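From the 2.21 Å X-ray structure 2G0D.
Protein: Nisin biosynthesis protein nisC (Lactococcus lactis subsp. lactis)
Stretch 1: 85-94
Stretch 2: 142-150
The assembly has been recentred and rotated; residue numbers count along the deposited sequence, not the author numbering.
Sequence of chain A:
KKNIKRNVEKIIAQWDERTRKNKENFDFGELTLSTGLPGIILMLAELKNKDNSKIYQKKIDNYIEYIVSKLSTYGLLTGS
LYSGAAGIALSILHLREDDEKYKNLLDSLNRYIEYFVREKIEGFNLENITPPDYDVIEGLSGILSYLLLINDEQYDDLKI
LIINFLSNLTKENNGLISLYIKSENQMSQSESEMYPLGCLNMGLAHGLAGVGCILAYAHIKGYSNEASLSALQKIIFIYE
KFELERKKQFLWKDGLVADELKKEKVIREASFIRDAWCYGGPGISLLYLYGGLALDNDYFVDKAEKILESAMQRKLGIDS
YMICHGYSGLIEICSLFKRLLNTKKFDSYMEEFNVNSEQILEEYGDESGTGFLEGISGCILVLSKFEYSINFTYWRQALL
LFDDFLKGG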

# COMPACT_ATOMS: atom_id res chain seq x y z
N ALA A 85 6.90 -12.84 -1.51
CA ALA A 85 7.47 -12.79 -2.85
C ALA A 85 7.11 -11.56 -3.68
O ALA A 85 7.95 -11.07 -4.45
CB ALA A 85 7.15 -14.09 -3.64
N ALA A 86 5.87 -11.06 -3.56
CA ALA A 86 5.45 -9.88 -4.36
C ALA A 86 6.24 -8.61 -4.00
O ALA A 86 6.58 -7.83 -4.90
CB ALA A 86 3.92 -9.64 -4.29
N GLY A 87 6.56 -8.43 -2.72
CA GLY A 87 7.43 -7.29 -2.31
C GLY A 87 8.86 -7.41 -2.82
O GLY A 87 9.47 -6.42 -3.25
N ILE A 88 9.41 -8.62 -2.79
CA ILE A 88 10.74 -8.86 -3.33
C ILE A 88 10.76 -8.63 -4.84
O ILE A 88 11.66 -7.94 -5.36
CB ILE A 88 11.26 -10.29 -3.00
CG1 ILE A 88 11.29 -10.51 -1.48
CG2 ILE A 88 12.64 -10.50 -3.61
CD1 ILE A 88 11.52 -11.98 -1.04
N ALA A 89 9.77 -9.19 -5.54
CA ALA A 89 9.64 -8.97 -6.98
C ALA A 89 9.43 -7.50 -7.34
O ALA A 89 10.05 -7.02 -8.29
CB ALA A 89 8.53 -9.84 -7.58
N LEU A 90 8.56 -6.79 -6.62
CA LEU A 90 8.39 -5.36 -6.86
C LEU A 90 9.72 -4.61 -6.76
O LEU A 90 10.00 -3.72 -7.59
CB LEU A 90 7.37 -4.73 -5.88
CG LEU A 90 7.01 -3.24 -6.14
CD1 LEU A 90 6.20 -3.13 -7.41
CD2 LEU A 90 6.27 -2.67 -4.97
N SER A 91 10.53 -4.96 -5.74
CA SER A 91 11.77 -4.24 -5.48
C SER A 91 12.81 -4.33 -6.62
O SER A 91 13.70 -3.45 -6.76
CB SER A 91 12.36 -4.64 -4.13
OG SER A 91 12.98 -5.93 -4.15
N ILE A 92 12.69 -5.37 -7.47
CA ILE A 92 13.63 -5.55 -8.59
C ILE A 92 12.97 -5.51 -9.98
O ILE A 92 13.63 -5.68 -11.01
CB ILE A 92 14.47 -6.87 -8.46
CG1 ILE A 92 13.56 -8.10 -8.64
CG2 ILE A 92 15.20 -6.92 -7.11
CD1 ILE A 92 14.31 -9.44 -8.55
N LEU A 93 11.67 -5.30 -10.02
CA LEU A 93 10.91 -5.36 -11.28
C LEU A 93 11.51 -4.50 -12.41
O LEU A 93 11.60 -4.96 -13.55
CB LEU A 93 9.42 -5.02 -11.05
CG LEU A 93 8.53 -5.10 -12.29
CD1 LEU A 93 8.54 -6.50 -12.90
CD2 LEU A 93 7.12 -4.69 -11.95
N HIS A 94 11.95 -3.28 -12.09
CA HIS A 94 12.56 -2.35 -13.08
C HIS A 94 13.86 -2.86 -13.72
O HIS A 94 14.30 -2.33 -14.74
CB HIS A 94 12.87 -1.02 -12.42
CG HIS A 94 13.87 -1.14 -11.32
ND1 HIS A 94 13.55 -1.68 -10.09
CD2 HIS A 94 15.18 -0.82 -11.26
CE1 HIS A 94 14.62 -1.68 -9.32
NE2 HIS A 94 15.63 -1.17 -10.01
N GLY A 142 -2.90 -6.46 -2.15
CA GLY A 142 -1.49 -6.08 -2.29
C GLY A 142 -0.77 -6.90 -3.35
O GLY A 142 -0.02 -6.36 -4.16
N ILE A 143 -1.00 -8.21 -3.37
CA ILE A 143 -0.41 -9.09 -4.39
C ILE A 143 -0.86 -8.69 -5.80
O ILE A 143 -0.04 -8.60 -6.70
CB ILE A 143 -0.71 -10.58 -4.11
CG1 ILE A 143 0.12 -11.06 -2.91
CG2 ILE A 143 -0.42 -11.47 -5.35
CD1 ILE A 143 -0.20 -12.52 -2.43
N LEU A 144 -2.16 -8.43 -5.96
CA LEU A 144 -2.73 -7.97 -7.23
C LEU A 144 -2.11 -6.64 -7.69
O LEU A 144 -1.90 -6.41 -8.88
CB LEU A 144 -4.26 -7.89 -7.10
CG LEU A 144 -5.14 -7.57 -8.33
CD1 LEU A 144 -4.83 -8.51 -9.52
CD2 LEU A 144 -6.58 -7.64 -7.97
N SER A 145 -1.80 -5.77 -6.75
CA SER A 145 -1.17 -4.47 -7.07
C SER A 145 0.10 -4.69 -7.89
O SER A 145 0.30 -4.06 -8.94
CB SER A 145 -0.83 -3.69 -5.80
OG SER A 145 -0.42 -2.37 -6.14
N TYR A 146 0.96 -5.58 -7.37
CA TYR A 146 2.16 -6.02 -8.08
C TYR A 146 1.83 -6.74 -9.39
O TYR A 146 2.39 -6.39 -10.44
CB TYR A 146 3.06 -6.93 -7.21
CG TYR A 146 4.10 -7.65 -8.06
CD1 TYR A 146 5.22 -6.98 -8.56
CD2 TYR A 146 3.94 -8.99 -8.39
CE1 TYR A 146 6.15 -7.63 -9.38
CE2 TYR A 146 4.87 -9.66 -9.21
CZ TYR A 146 5.96 -8.97 -9.72
OH TYR A 146 6.89 -9.63 -10.52
N LEU A 147 0.92 -7.72 -9.34
CA LEU A 147 0.58 -8.52 -10.54
C LEU A 147 0.16 -7.67 -11.73
O LEU A 147 0.57 -7.95 -12.84
CB LEU A 147 -0.47 -9.62 -10.25
CG LEU A 147 0.02 -10.74 -9.31
CD1 LEU A 147 -1.18 -11.63 -8.89
CD2 LEU A 147 1.13 -11.58 -9.93
N LEU A 148 -0.62 -6.59 -11.46
CA LEU A 148 -1.15 -5.72 -12.51
C LEU A 148 -0.10 -4.90 -13.29
O LEU A 148 -0.41 -4.32 -14.35
CB LEU A 148 -2.26 -4.81 -11.96
CG LEU A 148 -3.55 -5.57 -11.61
CD1 LEU A 148 -4.43 -4.69 -10.73
CD2 LEU A 148 -4.32 -6.04 -12.86
N LEU A 149 1.13 -4.89 -12.80
CA LEU A 149 2.26 -4.34 -13.54
C LEU A 149 2.84 -5.30 -14.58
O LEU A 149 3.65 -4.89 -15.39
CB LEU A 149 3.39 -3.97 -12.55
CG LEU A 149 3.14 -2.80 -11.59
CD1 LEU A 149 4.31 -2.73 -10.61
CD2 LEU A 149 2.96 -1.45 -12.37
N ILE A 150 2.48 -6.58 -14.51
CA ILE A 150 2.97 -7.54 -15.50
C ILE A 150 1.99 -7.59 -16.67
O ILE A 150 0.81 -7.92 -16.49
CB ILE A 150 3.14 -8.97 -14.90
CG1 ILE A 150 3.96 -8.95 -13.60
CG2 ILE A 150 3.79 -9.90 -15.91
CD1 ILE A 150 3.90 -10.28 -12.85

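Two helices running in nearly the same direction, their axes 29° apart and 9.4 Å at closest approach, pack mainly through apolar side chains, and the contact runs on into the turn beyond the second helix; no hydrogen bond crosses between the stretches. Gly 142 opens the second stretch without touching the first. Ile 143 begins the contact from the flank: its CA-to-CB bond points sideways, and CG1 comes to 4.3 Å from CB of Ala 86. This is also where the backbones draw near, with the CA atoms of Ala 86 and Ile 143 5.9 Å apart.

Leu 144 points away and Ser 145 sideways, and neither makes contact. One turn on from Gly 142, Tyr 146 does most of the work, meeting four residues of the first stretch. Its CB lies 4.1 Å from CB of Ala 86, so the two helices touch at the very base of the side chain. With chi1 at 166° (t), the ring lies against the first stretch. The carbonyl O of Ala 86 sits over one ring face, 4.0 Å from Tyr 146 CD1, yet that oxygen is already engaged by the backbone N of Leu 90 at 2.8 Å. Leu 90 CB lies 4.1 Å from Tyr 146 CD1. Farther out, CB of Ala 89 is 3.5 Å from Tyr 146 CZ; the methyl packs directly against the phenol, whose hydroxyl is hydrogen-bonded elsewhere in the structure. Leu 93 CD2 approaches Tyr 146 CE1 obliquely at 4.0 Å.

Leu 147 and Leu 148 make no contact. The type I turn from Leu 147 to Ile 150 carries Leu 149, which points toward the first stretch. Its CD1 lies 3.7 Å from Leu 90 CD1 and also 3.7 Å from Leu 93 CD2. The rule to read is that two alanines and two leucines line the tyrosine, and the same two leucines go on to meet Leu 149 by their methyl ends, where the CA atoms of Leu 93 and Leu 149 are 9.0 Å apart.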